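Local structure of DUF3256 domain-containing protein (Porphyromonas gingivalis W83, 2P3P) at residues 79-84 with 159-164; 106-110 with 119-123; 125-131 with 168-172; 140-146 with 183-187. The protein is of unknown function, a DUF3256 family protein that can bind magnesium and whose full-length form is probably membrane-bound. All coordinates share one frame; numbering follows the deposited sequence.

Interaction 1: 79-84 with 159-164; sequences FMRILP and LSEESD
The polar part of this contact centres on Arg81, whose guanidinium reaches from strand 77-84 into the loop joining strands 155-159 and 165-170. Its NH1 gives two weak, bent hydrogen bonds, to Ser160 O and to Ser163 O, each 3.0 Å long, while Glu161 O sits over the middle of one guanidinium face. Asp164 adds charge at longer range: OD1 is 3.9 Å from Arg81 NH1 and well out of the guanidinium plane. One water bridges the pair, accepting from Arg81 NH2 and donating to Asp164 OD1. A second water ties the same OD1 to the strand backbone at Ile82 O. Arg81 NE is held elsewhere, by Asn66 O.

The apolar part lies at the other end. With CG anti to the backbone N (chi1 -179°), the Phe79 ring reaches Leu159, Phe79 CE2 touching Leu159 CB at 3.7 Å, and the CG of Glu161 approaches Phe79 CZ. Glu161 itself turns its carboxylate to Arg69.

Within the loop, Ser160 OG accepts from Glu162 N (3.1 Å) and Ser163 N, an ST turn and ST motif that shape the bend. One arginine thus gathers the loop's carbonyls and an acidic side chain, tying the hairpin turn of the smaller sheet to the larger one.

Interaction 2: 106-110 with 119-123; sequences RIDFY and TDRFW
Phe109, on strand 104-111, meets Phe122 in an offset stack, the ring centroids 4.6 Å apart and the planes inclined by 28°. Phe109 has the most surface buried here. Phe122 also lays its CB over one face of the Phe109 ring, 3.7 Å from the centroid, so the stack is continued by a CH-pi contact. At the edge of the same ring stands the CG2 methyl of Thr119. Both phenylalanines have CG beside the backbone N (chi1 -69° in Phe109, -52° in Phe122), and the two rings meet from the facing segments.

Two residues back along the strand, Ile107 presses CD1 onto the indole of Trp123. The methyl lies 3.6 Å from the centroid of the five-membered ring, almost on its normal. The indole NE1 is hydrogen-bonded to Gln125 OE1.

Thr119 contributes its hydroxyl as well: OG1 lies 3.0 Å from Ile107 O and 2.8 Å from a water that accepts from Phe109 N. In the turn itself, Thr119 O accepts from both Phe122 N and Trp123 N, folding the chain back so that its two aromatic residues face the strand. Trp123 further packs on Leu166 and Ile168. The arrangement is an aromatic cluster at the junction of two antiparallel sheets, where the chain leaves the seven-stranded sheet through a tight turn.

Interaction 3: 125-131 with 168-172; sequences QPRIEDF and IRQTV
The loop segment 125-131, which ends in a 3-10 turn, passes the end of strand 165-170 with no hydrogen bond between the two, the closest CA atoms being those of Phe131 and Gln170, 7.2 Å apart. The contact packs a loop against one face of the four-stranded antiparallel sheet, near the point where strand 165-170 gives way to a turn.

Phe131 contributes the largest share from the loop. Gln170 CB stands over the centre of its ring, 3.9 Å from the centroid and 10° off the normal, and Gln170 CG touches Phe131 CD1 at 3.6 Å. The ring meets the strand backbone too: Ile168 O lies at its edge, in plane, next to CE1. Gln170 has CG between its backbone N and carbonyl carbon (chi1 61°) and bends again at chi2, which takes its amide past the ring; there NE2 is bound by Thr173 OG1 and Ser189 O, and OE1 accepts a weak bond from Val172 N.

Toward the start of both segments, Ile168 CD1 touches Pro126 CD, and the same methyl meets OE1 of Gln125, an oxygen already bonded to Trp123 NE1. Pro126 is also covered by Tyr195 of strand 193-197.

The 3-10 turn is closed by the backbone bond from Phe131 N to Ile128 O, and Asp130 OD2 accepts from Arg127 N. Val172 lies about 6 Å, side chain to side chain, from Ser149, a magnesium-binding residue, though no ion is bound in this chain. Ile128 CD1 completes the contact, touching Gln170 CB at 3.8 Å and Val172 CG2 at 4.1 Å.

Interaction 4: 140-146 with 183-187; sequences SYAYQAI and LAAIF
Ala142, on helix 141-146, faces Leu183 and Ile186 with its single methyl. Ala142 CB is 3.9 Å from Leu183 CB, and Ile186 CD1 is modelled nearer still to Ala142 CB, though so close an approach is doubtful.

Phe187 has its CG between the backbone N and the carbonyl carbon (chi1 78°), and its ring lies against the helix, touched by Tyr143 and Ile146. Tyr143 CD1 comes over one face, displaced toward the rim, and approaches Phe187 CE1 at 3.7 Å; the two planes are 53° apart, an oblique pairing. Ile146 meets the edge of the ring, its CB in plane and its CG2 at 4.0 Å from Phe187 CZ. The ring also pairs edge-to-face with Phe132.

This is a short helix packed on the end of another, helix 181-184 and the turn after it, in a small, mostly loop-built region that holds two short helices and is remote from the large sheet. Helix 141-146 opens with an N-cap: Ser140 OG accepts from Tyr143 N at 3.1 Å and is bonded in turn to Asp137 O.

Ile146 holds CG1 beside its backbone N (chi1 -62°), which carries that branch across Leu183 CB and the CB of Ala184. Leu183 CD1 reaches Ala145 CB at 3.8 Å. The side chain of Ile146 also lies about 4 Å from that of Ser149, a magnesium-binding residue, although this chain holds no ion.

Interactions 1 and 2 both join the seven-stranded sheet to parts of the chain that follow it, and they touch through Leu83 CD1 and Phe109 CE1. Interaction 2 in turn meets interaction 3 at Trp123 CZ2 and Ile168 CD1, giving a continuous apolar path from one sheet to the other. Interaction 3 has the largest buried fraction among its touching residues; the other three are partly buried. Interaction 4 lies farthest out, about 29 Å from the chain centre, with its centre about 36 Å from that of interaction 1. Interaction 1 combines polar, water-mediated and apolar contacts and interaction 2 rests on aromatic stacking, whereas interactions 3 and 4 are mainly apolar and lack hydrogen bonds between their segments.

Interaction 1: 79-84 with 159-164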
loop_
_atom_site.group_PDB
_atom_site.type_symbol
_atom_site.label_atom_id
_atom_site.label_comp_id
_atom_site.label_asym_id
_atom_site.label_seq_id
_atom_site.Cartn_x
_atom_site.Cartn_y
_atom_site.Cartn_z
ATOM N N PHE A 79 -2.504 -3.963 3.406
ATOM C CA PHE A 79 -1.343 -4.827 3.385
ATOM C C PHE A 79 -0.412 -4.298 4.468
ATOM O O PHE A 79 -0.132 -3.121 4.504
ATOM C CB PHE A 79 -0.681 -4.801 2.026
ATOM C CG PHE A 79 0.500 -5.690 1.931
ATOM C CD1 PHE A 79 0.326 -7.057 1.678
ATOM C CD2 PHE A 79 1.781 -5.190 2.103
ATOM C CE1 PHE A 79 1.445 -7.927 1.578
ATOM C CE2 PHE A 79 2.896 -6.053 2.004
ATOM C CZ PHE A 79 2.721 -7.412 1.764
HETATM N N MSE A 80 0.004 -5.156 5.376
HETATM C CA MSE A 80 0.832 -4.687 6.475
HETATM C C MSE A 80 1.978 -5.620 6.739
HETATM O O MSE A 80 1.887 -6.862 6.532
HETATM C CB MSE A 80 0.014 -4.517 7.766
HETATM C CG MSE A 80 -0.452 -5.790 8.342
HETATM SE SE MSE A 80 -1.400 -5.524 10.062
HETATM C CE MSE A 80 -2.962 -4.693 9.335
ATOM N N ARG A 81 3.066 -5.013 7.195
ATOM C CA ARG A 81 4.338 -5.712 7.435
ATOM C C ARG A 81 5.090 -4.967 8.515
ATOM O O ARG A 81 4.876 -3.782 8.657
ATOM C CB ARG A 81 5.218 -5.711 6.194
ATOM C CG ARG A 81 4.736 -6.595 5.092
ATOM C CD ARG A 81 5.846 -6.967 4.133
ATOM N NE ARG A 81 6.828 -7.829 4.780
ATOM C CZ ARG A 81 8.085 -7.917 4.395
ATOM N NH1 ARG A 81 8.532 -7.155 3.416
ATOM N NH2 ARG A 81 8.904 -8.739 5.029
ATOM N N ILE A 82 5.998 -5.660 9.206
ATOM C CA ILE A 82 7.007 -5.066 10.065
ATOM C C ILE A 82 8.217 -4.689 9.196
ATOM O O ILE A 82 8.649 -5.440 8.341
ATOM C CB ILE A 82 7.487 -6.069 11.176
ATOM C CG1 ILE A 82 6.332 -6.480 12.042
ATOM C CG2 ILE A 82 8.468 -5.388 12.169
ATOM C CD1 ILE A 82 5.820 -5.338 12.864
ATOM N N LEU A 83 8.795 -3.544 9.490
ATOM C CA LEU A 83 10.061 -3.094 8.917
ATOM C C LEU A 83 11.020 -2.760 10.059
ATOM O O LEU A 83 10.629 -2.246 11.130
ATOM C CB LEU A 83 9.878 -1.856 8.036
ATOM C CG LEU A 83 8.910 -1.916 6.864
ATOM C CD1 LEU A 83 8.730 -0.535 6.218
ATOM C CD2 LEU A 83 9.407 -2.947 5.886
ATOM N N PRO A 84 12.292 -3.077 9.866
ATOM C CA PRO A 84 13.237 -2.838 10.951
ATOM C C PRO A 84 13.565 -1.375 11.101
ATOM O O PRO A 84 13.976 -0.762 10.131
ATOM C CB PRO A 84 14.493 -3.596 10.502
ATOM C CG PRO A 84 14.394 -3.773 9.067
ATOM C CD PRO A 84 12.930 -3.705 8.686
ATOM N N LEU A 159 3.942 -2.989 -1.602
ATOM C CA LEU A 159 5.080 -3.379 -0.735
ATOM C C LEU A 159 5.387 -4.858 -0.974
ATOM O O LEU A 159 4.476 -5.720 -1.039
ATOM C CB LEU A 159 4.674 -3.101 0.724
ATOM C CG LEU A 159 5.676 -3.409 1.803
ATOM C CD1 LEU A 159 6.954 -2.604 1.616
ATOM C CD2 LEU A 159 4.982 -3.100 3.149
ATOM N N SER A 160 6.667 -5.178 -1.154
ATOM C CA SER A 160 7.080 -6.575 -1.268
ATOM C C SER A 160 6.683 -7.423 -0.055
ATOM O O SER A 160 6.643 -6.962 1.105
ATOM C CB SER A 160 8.592 -6.702 -1.506
ATOM O OG SER A 160 8.997 -8.091 -1.635
ATOM N N GLU A 161 6.378 -8.683 -0.334
ATOM C CA GLU A 161 6.113 -9.666 0.699
ATOM C C GLU A 161 7.388 -10.183 1.345
ATOM O O GLU A 161 7.343 -10.728 2.431
ATOM C CB GLU A 161 5.333 -10.856 0.126
ATOM C CG GLU A 161 3.939 -10.422 -0.341
ATOM C CD GLU A 161 3.305 -11.321 -1.369
ATOM O OE1 GLU A 161 3.483 -12.571 -1.295
ATOM O OE2 GLU A 161 2.564 -10.770 -2.231
ATOM N N GLU A 162 8.504 -10.081 0.639
ATOM C CA GLU A 162 9.696 -10.826 1.015
ATOM C C GLU A 162 10.981 -10.017 1.183
ATOM O O GLU A 162 11.946 -10.561 1.699
ATOM C CB GLU A 162 9.940 -11.937 0.001
ATOM C CG GLU A 162 8.675 -12.316 -0.729
ATOM C CD GLU A 162 8.855 -13.472 -1.644
ATOM O OE1 GLU A 162 10.013 -13.958 -1.790
ATOM O OE2 GLU A 162 7.823 -13.890 -2.224
ATOM N N SER A 163 11.028 -8.798 0.658
ATOM C CA SER A 163 12.154 -7.903 0.907
ATOM C C SER A 163 11.620 -6.575 1.384
ATOM O O SER A 163 10.415 -6.310 1.266
ATOM C CB SER A 163 13.015 -7.686 -0.344
ATOM O OG SER A 163 13.191 -8.878 -1.078
ATOM N N ASP A 164 12.521 -5.731 1.895
ATOM C CA ASP A 164 12.131 -4.407 2.384
ATOM C C ASP A 164 12.214 -3.403 1.199
ATOM O O ASP A 164 13.031 -2.476 1.144
ATOM C CB ASP A 164 12.951 -3.988 3.637
ATOM C CG ASP A 164 12.826 -4.973 4.819
ATOM O OD1 ASP A 164 11.858 -5.770 4.863
ATOM O OD2 ASP A 164 13.693 -4.921 5.749
HETATM O O HOH W 1 11.400 -8.414 3.922
HETATM O O HOH W 2 10.856 -6.625 7.346
#

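Interaction 2: 106-110 with 119-123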
loop_
_atom_site.group_PDB
_atom_site.type_symbol
_atom_site.label_atom_id
_atom_site.label_comp_id
_atom_site.label_asym_id
_atom_site.label_seq_id
_atom_site.Cartn_x
_atom_site.Cartn_y
_atom_site.Cartn_z
ATOM N N ARG A 106 -2.527 4.692 0.257
ATOM C CA ARG A 106 -2.012 5.482 1.376
ATOM C C ARG A 106 -1.026 4.576 2.096
ATOM O O ARG A 106 -1.285 3.385 2.233
ATOM C CB ARG A 106 -3.134 5.868 2.335
ATOM C CG ARG A 106 -4.211 6.736 1.715
ATOM C CD ARG A 106 -5.340 7.169 2.720
ATOM N NE ARG A 106 -5.832 6.005 3.436
ATOM C CZ ARG A 106 -5.305 5.587 4.584
ATOM N NH1 ARG A 106 -4.306 6.284 5.119
ATOM N NH2 ARG A 106 -5.721 4.452 5.151
ATOM N N ILE A 107 0.108 5.109 2.481
ATOM C CA ILE A 107 1.063 4.390 3.328
ATOM C C ILE A 107 1.014 5.053 4.724
ATOM O O ILE A 107 1.223 6.284 4.868
ATOM C CB ILE A 107 2.501 4.444 2.783
ATOM C CG1 ILE A 107 2.583 4.032 1.324
ATOM C CG2 ILE A 107 3.413 3.514 3.609
ATOM C CD1 ILE A 107 3.976 4.165 0.765
ATOM N N ASP A 108 0.692 4.232 5.733
ATOM C CA ASP A 108 0.681 4.631 7.126
ATOM C C ASP A 108 1.828 3.900 7.852
ATOM O O ASP A 108 2.211 2.789 7.494
ATOM C CB ASP A 108 -0.691 4.295 7.763
ATOM C CG ASP A 108 -1.820 5.089 7.169
ATOM O OD1 ASP A 108 -1.638 6.320 7.022
ATOM O OD2 ASP A 108 -2.876 4.498 6.847
ATOM N N PHE A 109 2.396 4.566 8.850
ATOM C CA PHE A 109 3.375 3.963 9.768
ATOM C C PHE A 109 2.917 4.050 11.191
ATOM O O PHE A 109 2.300 5.051 11.589
ATOM C CB PHE A 109 4.736 4.602 9.626
ATOM C CG PHE A 109 5.400 4.292 8.329
ATOM C CD1 PHE A 109 6.352 3.291 8.231
ATOM C CD2 PHE A 109 5.062 5.028 7.191
ATOM C CE1 PHE A 109 6.959 3.046 7.020
ATOM C CE2 PHE A 109 5.676 4.788 5.973
ATOM C CZ PHE A 109 6.602 3.819 5.887
ATOM N N TYR A 110 3.180 2.977 11.954
ATOM C CA TYR A 110 2.877 2.922 13.387
ATOM C C TYR A 110 4.052 2.377 14.158
ATOM O O TYR A 110 4.882 1.609 13.616
ATOM C CB TYR A 110 1.699 2.007 13.700
ATOM C CG TYR A 110 0.409 2.340 13.058
ATOM C CD1 TYR A 110 -0.594 2.996 13.751
ATOM C CD2 TYR A 110 0.169 1.944 11.772
ATOM C CE1 TYR A 110 -1.819 3.277 13.122
ATOM C CE2 TYR A 110 -0.998 2.181 11.167
ATOM C CZ TYR A 110 -1.999 2.827 11.821
ATOM O OH TYR A 110 -3.145 3.016 11.067
ATOM N N THR A 119 4.114 9.895 8.506
ATOM C CA THR A 119 4.615 9.256 7.296
ATOM C C THR A 119 5.825 9.961 6.627
ATOM O O THR A 119 6.699 9.265 6.157
ATOM C CB THR A 119 3.436 9.025 6.288
ATOM O OG1 THR A 119 2.435 8.182 6.893
ATOM C CG2 THR A 119 3.902 8.347 4.987
ATOM N N ASP A 120 5.916 11.306 6.656
ATOM C CA ASP A 120 6.958 12.057 5.873
ATOM C C ASP A 120 8.356 11.606 6.249
ATOM O O ASP A 120 9.326 11.783 5.507
ATOM C CB ASP A 120 7.005 13.589 6.144
ATOM C CG ASP A 120 5.668 14.222 6.479
ATOM O OD1 ASP A 120 4.719 13.536 6.943
ATOM O OD2 ASP A 120 5.597 15.466 6.307
ATOM N N ARG A 121 8.476 11.130 7.472
ATOM C CA ARG A 121 9.767 10.759 7.985
ATOM C C ARG A 121 10.346 9.550 7.228
ATOM O O ARG A 121 11.567 9.428 7.046
ATOM C CB ARG A 121 9.610 10.406 9.455
ATOM C CG ARG A 121 10.892 10.445 10.183
ATOM C CD ARG A 121 10.880 9.489 11.356
ATOM N NE ARG A 121 12.261 9.164 11.668
ATOM C CZ ARG A 121 12.748 8.964 12.879
ATOM N NH1 ARG A 121 11.976 9.063 13.950
ATOM N NH2 ARG A 121 14.028 8.682 13.002
ATOM N N PHE A 122 9.454 8.652 6.821
ATOM C CA PHE A 122 9.815 7.386 6.214
ATOM C C PHE A 122 9.583 7.302 4.716
ATOM O O PHE A 122 10.111 6.409 4.028
ATOM C CB PHE A 122 8.956 6.291 6.873
ATOM C CG PHE A 122 9.016 6.301 8.349
ATOM C CD1 PHE A 122 10.137 5.866 8.992
ATOM C CD2 PHE A 122 7.955 6.769 9.101
ATOM C CE1 PHE A 122 10.207 5.843 10.399
ATOM C CE2 PHE A 122 8.012 6.750 10.480
ATOM C CZ PHE A 122 9.141 6.289 11.124
ATOM N N TRP A 123 8.739 8.173 4.206
ATOM C CA TRP A 123 8.291 8.070 2.833
ATOM C C TRP A 123 7.925 9.442 2.273
ATOM O O TRP A 123 7.191 10.206 2.906
ATOM C CB TRP A 123 7.069 7.154 2.769
ATOM C CG TRP A 123 6.281 7.252 1.484
ATOM C CD1 TRP A 123 5.092 7.884 1.296
ATOM C CD2 TRP A 123 6.646 6.696 0.229
ATOM N NE1 TRP A 123 4.694 7.777 -0.034
ATOM C CE2 TRP A 123 5.632 7.051 -0.707
ATOM C CE3 TRP A 123 7.744 5.950 -0.214
ATOM C CZ2 TRP A 123 5.674 6.657 -2.041
ATOM C CZ3 TRP A 123 7.766 5.533 -1.520
ATOM C CH2 TRP A 123 6.743 5.898 -2.424
HETATM O O HOH W 3 1.396 7.284 9.289
#

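Interaction 3: 125-131 with 168-172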
loop_
_atom_site.group_PDB
_atom_site.type_symbol
_atom_site.label_atom_id
_atom_site.label_comp_id
_atom_site.label_asym_id
_atom_site.label_seq_id
_atom_site.Cartn_x
_atom_site.Cartn_y
_atom_site.Cartn_z
ATOM N N GLN A 125 6.121 10.938 -1.059
ATOM C CA GLN A 125 5.359 10.568 -2.261
ATOM C C GLN A 125 6.033 11.186 -3.508
ATOM O O GLN A 125 6.334 12.367 -3.521
ATOM C CB GLN A 125 3.914 11.089 -2.164
ATOM C CG GLN A 125 2.965 10.646 -3.258
ATOM C CD GLN A 125 2.428 9.227 -3.071
ATOM O OE1 GLN A 125 3.040 8.428 -2.406
ATOM N NE2 GLN A 125 1.305 8.913 -3.699
ATOM N N PRO A 126 6.314 10.374 -4.531
ATOM C CA PRO A 126 6.872 10.988 -5.739
ATOM C C PRO A 126 5.893 11.935 -6.419
ATOM O O PRO A 126 4.689 11.833 -6.165
ATOM C CB PRO A 126 7.181 9.797 -6.648
ATOM C CG PRO A 126 6.418 8.655 -6.137
ATOM C CD PRO A 126 6.134 8.913 -4.660
ATOM N N ARG A 127 6.442 12.899 -7.166
ATOM C CA ARG A 127 5.675 13.797 -8.032
ATOM C C ARG A 127 5.350 13.059 -9.309
ATOM O O ARG A 127 6.056 12.108 -9.683
ATOM C CB ARG A 127 6.467 15.065 -8.386
ATOM C CG ARG A 127 6.817 15.947 -7.191
ATOM C CD ARG A 127 7.753 17.107 -7.547
ATOM N NE ARG A 127 7.299 17.858 -8.720
ATOM C CZ ARG A 127 7.672 19.096 -9.033
ATOM N NH1 ARG A 127 7.193 19.656 -10.128
ATOM N NH2 ARG A 127 8.498 19.782 -8.252
ATOM N N ILE A 128 4.322 13.521 -10.015
ATOM C CA ILE A 128 3.967 12.841 -11.251
ATOM C C ILE A 128 5.135 12.932 -12.253
ATOM O O ILE A 128 5.278 12.066 -13.123
ATOM C CB ILE A 128 2.641 13.364 -11.858
ATOM C CG1 ILE A 128 2.126 12.429 -12.953
ATOM C CG2 ILE A 128 2.812 14.807 -12.434
ATOM C CD1 ILE A 128 1.863 10.987 -12.525
ATOM N N GLU A 129 5.986 13.965 -12.152
ATOM C CA GLU A 129 7.064 14.125 -13.126
ATOM C C GLU A 129 8.105 13.028 -13.031
ATOM O O GLU A 129 8.851 12.791 -14.001
ATOM C CB GLU A 129 7.748 15.519 -13.053
ATOM C CG GLU A 129 8.579 15.786 -11.773
ATOM C CD GLU A 129 9.413 17.062 -11.838
ATOM O OE1 GLU A 129 9.434 17.775 -12.896
ATOM O OE2 GLU A 129 10.077 17.344 -10.818
ATOM N N ASP A 130 8.176 12.396 -11.859
ATOM C CA ASP A 130 9.030 11.216 -11.667
ATOM C C ASP A 130 8.694 10.049 -12.593
ATOM O O ASP A 130 9.512 9.131 -12.733
ATOM C CB ASP A 130 9.015 10.784 -10.212
ATOM C CG ASP A 130 9.561 11.867 -9.296
ATOM O OD1 ASP A 130 10.448 12.635 -9.725
ATOM O OD2 ASP A 130 9.096 11.940 -8.157
ATOM N N PHE A 131 7.521 10.095 -13.216
ATOM C CA PHE A 131 7.035 9.010 -14.067
ATOM C C PHE A 131 7.145 9.430 -15.538
ATOM O O PHE A 131 6.644 8.735 -16.451
ATOM C CB PHE A 131 5.573 8.678 -13.725
ATOM C CG PHE A 131 5.381 8.094 -12.368
ATOM C CD1 PHE A 131 5.446 6.709 -12.174
ATOM C CD2 PHE A 131 5.177 8.905 -11.266
ATOM C CE1 PHE A 131 5.291 6.153 -10.922
ATOM C CE2 PHE A 131 5.039 8.343 -9.998
ATOM C CZ PHE A 131 5.095 6.955 -9.842
ATOM N N ILE A 168 5.891 1.582 -6.882
ATOM C CA ILE A 168 4.746 2.492 -6.998
ATOM C C ILE A 168 4.536 2.828 -8.459
ATOM O O ILE A 168 5.490 3.189 -9.160
ATOM C CB ILE A 168 4.919 3.750 -6.086
ATOM C CG1 ILE A 168 3.651 4.645 -6.073
ATOM C CG2 ILE A 168 6.261 4.516 -6.436
ATOM C CD1 ILE A 168 3.764 5.814 -5.067
ATOM N N ARG A 169 3.286 2.735 -8.906
ATOM C CA ARG A 169 2.911 2.930 -10.289
ATOM C C ARG A 169 1.893 4.065 -10.316
ATOM O O ARG A 169 1.007 4.121 -9.447
ATOM C CB ARG A 169 2.316 1.659 -10.911
ATOM C CG ARG A 169 1.043 1.169 -10.282
ATOM C CD ARG A 169 0.530 -0.166 -10.840
ATOM N NE ARG A 169 1.500 -1.257 -10.677
ATOM C CZ ARG A 169 1.618 -2.289 -11.520
ATOM N NH1 ARG A 169 0.823 -2.408 -12.570
ATOM N NH2 ARG A 169 2.518 -3.222 -11.303
ATOM N N GLN A 170 2.072 5.001 -11.245
ATOM C CA GLN A 170 1.031 5.976 -11.508
ATOM C C GLN A 170 -0.149 5.285 -12.166
ATOM O O GLN A 170 -0.004 4.408 -13.023
ATOM C CB GLN A 170 1.532 7.235 -12.272
ATOM C CG GLN A 170 2.140 7.014 -13.685
ATOM C CD GLN A 170 1.085 6.842 -14.759
ATOM O OE1 GLN A 170 -0.070 7.199 -14.556
ATOM N NE2 GLN A 170 1.453 6.208 -15.856
ATOM N N THR A 171 -1.340 5.659 -11.732
ATOM C CA THR A 171 -2.549 5.109 -12.320
ATOM C C THR A 171 -3.353 6.214 -12.999
ATOM O O THR A 171 -4.552 6.042 -13.214
ATOM C CB THR A 171 -3.398 4.339 -11.297
ATOM O OG1 THR A 171 -3.676 5.175 -10.177
ATOM C CG2 THR A 171 -2.687 3.080 -10.760
ATOM N N VAL A 172 -2.691 7.321 -13.357
ATOM C CA VAL A 172 -3.298 8.395 -14.149
ATOM C C VAL A 172 -3.606 7.941 -15.603
ATOM O O VAL A 172 -4.655 8.262 -16.176
ATOM C CB VAL A 172 -2.368 9.680 -14.161
ATOM C CG1 VAL A 172 -2.915 10.748 -15.087
ATOM C CG2 VAL A 172 -2.169 10.239 -12.755
#

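Interaction 4: 140-146 with 183-187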
loop_
_atom_site.group_PDB
_atom_site.type_symbol
_atom_site.label_atom_id
_atom_site.label_comp_id
_atom_site.label_asym_id
_atom_site.label_seq_id
_atom_site.Cartn_x
_atom_site.Cartn_y
_atom_site.Cartn_z
ATOM N N SER A 140 5.496 21.165 -24.937
ATOM C CA SER A 140 4.970 20.407 -26.085
ATOM C C SER A 140 3.453 20.409 -26.106
ATOM O O SER A 140 2.817 20.490 -25.062
ATOM C CB SER A 140 5.452 18.953 -26.105
ATOM O OG SER A 140 4.938 18.173 -25.040
ATOM N N TYR A 141 2.890 20.327 -27.307
ATOM C CA TYR A 141 1.470 20.228 -27.471
ATOM C C TYR A 141 0.920 19.095 -26.625
ATOM O O TYR A 141 -0.066 19.245 -25.893
ATOM C CB TYR A 141 1.174 19.998 -28.957
ATOM C CG TYR A 141 -0.244 20.315 -29.355
ATOM C CD1 TYR A 141 -0.537 21.480 -30.080
ATOM C CD2 TYR A 141 -1.292 19.460 -29.004
ATOM C CE1 TYR A 141 -1.852 21.773 -30.447
ATOM C CE2 TYR A 141 -2.586 19.760 -29.330
ATOM C CZ TYR A 141 -2.868 20.909 -30.055
ATOM O OH TYR A 141 -4.181 21.159 -30.410
ATOM N N ALA A 142 1.570 17.941 -26.707
ATOM C CA ALA A 142 1.094 16.772 -25.946
ATOM C C ALA A 142 1.030 17.036 -24.439
ATOM O O ALA A 142 0.041 16.731 -23.805
ATOM C CB ALA A 142 1.956 15.546 -26.253
ATOM N N TYR A 143 2.087 17.602 -23.870
ATOM C CA TYR A 143 2.108 17.907 -22.467
ATOM C C TYR A 143 1.045 18.928 -22.065
ATOM O O TYR A 143 0.307 18.700 -21.079
ATOM C CB TYR A 143 3.501 18.372 -22.022
ATOM C CG TYR A 143 3.620 18.652 -20.548
ATOM C CD1 TYR A 143 4.111 17.689 -19.665
ATOM C CD2 TYR A 143 3.294 19.893 -20.034
ATOM C CE1 TYR A 143 4.254 17.980 -18.316
ATOM C CE2 TYR A 143 3.409 20.168 -18.683
ATOM C CZ TYR A 143 3.922 19.226 -17.852
ATOM O OH TYR A 143 4.045 19.551 -16.541
ATOM N N GLN A 144 0.962 20.043 -22.800
ATOM C CA GLN A 144 -0.003 21.098 -22.509
ATOM C C GLN A 144 -1.463 20.630 -22.612
ATOM O O GLN A 144 -2.312 21.043 -21.778
ATOM C CB GLN A 144 0.290 22.365 -23.380
ATOM C CG GLN A 144 1.559 23.067 -22.874
ATOM C CD GLN A 144 2.162 24.163 -23.806
ATOM O OE1 GLN A 144 1.866 24.244 -25.004
ATOM N NE2 GLN A 144 3.029 25.014 -23.219
ATOM N N ALA A 145 -1.738 19.724 -23.544
ATOM C CA ALA A 145 -3.070 19.168 -23.715
ATOM C C ALA A 145 -3.456 18.218 -22.562
ATOM O O ALA A 145 -4.623 18.152 -22.170
ATOM C CB ALA A 145 -3.184 18.458 -25.086
ATOM N N ILE A 146 -2.492 17.473 -22.016
ATOM C CA ILE A 146 -2.768 16.465 -20.966
ATOM C C ILE A 146 -2.563 17.036 -19.544
ATOM O O ILE A 146 -3.095 16.487 -18.594
ATOM C CB ILE A 146 -1.814 15.251 -21.103
ATOM C CG1 ILE A 146 -2.013 14.541 -22.444
ATOM C CG2 ILE A 146 -1.920 14.257 -19.869
ATOM C CD1 ILE A 146 -3.482 14.309 -22.836
ATOM N N LEU A 183 -1.287 11.125 -26.737
ATOM C CA LEU A 183 -0.532 12.339 -26.435
ATOM C C LEU A 183 0.295 12.056 -25.205
ATOM O O LEU A 183 1.507 12.264 -25.201
ATOM C CB LEU A 183 -1.433 13.525 -26.164
ATOM C CG LEU A 183 -2.338 13.963 -27.317
ATOM C CD1 LEU A 183 -3.304 15.058 -26.800
ATOM C CD2 LEU A 183 -1.479 14.419 -28.495
ATOM N N ALA A 184 -0.360 11.535 -24.174
ATOM C CA ALA A 184 0.338 11.176 -22.953
ATOM C C ALA A 184 1.479 10.181 -23.150
ATOM O O ALA A 184 2.489 10.224 -22.431
ATOM C CB ALA A 184 -0.688 10.660 -21.922
ATOM N N ALA A 185 1.352 9.307 -24.138
ATOM C CA ALA A 185 2.328 8.226 -24.311
ATOM C C ALA A 185 3.748 8.732 -24.608
ATOM O O ALA A 185 4.727 7.998 -24.389
ATOM C CB ALA A 185 1.869 7.267 -25.438
ATOM N N ILE A 186 3.861 9.944 -25.157
ATOM C CA ILE A 186 5.172 10.498 -25.507
ATOM C C ILE A 186 5.966 10.923 -24.296
ATOM O O ILE A 186 7.189 11.129 -24.424
ATOM C CB ILE A 186 5.127 11.674 -26.548
ATOM C CG1 ILE A 186 4.672 12.998 -25.952
ATOM C CG2 ILE A 186 4.231 11.318 -27.697
ATOM C CD1 ILE A 186 4.949 14.225 -26.862
ATOM N N PHE A 187 5.292 11.101 -23.148
ATOM C CA PHE A 187 5.970 11.576 -21.959
ATOM C C PHE A 187 5.627 10.870 -20.623
ATOM O O PHE A 187 6.443 10.882 -19.728
ATOM C CB PHE A 187 5.817 13.086 -21.844
ATOM C CG PHE A 187 4.484 13.539 -21.324
ATOM C CD1 PHE A 187 4.270 13.676 -19.949
ATOM C CD2 PHE A 187 3.444 13.819 -22.205
ATOM C CE1 PHE A 187 3.062 14.104 -19.484
ATOM C CE2 PHE A 187 2.226 14.238 -21.738
ATOM C CZ PHE A 187 2.017 14.354 -20.391
#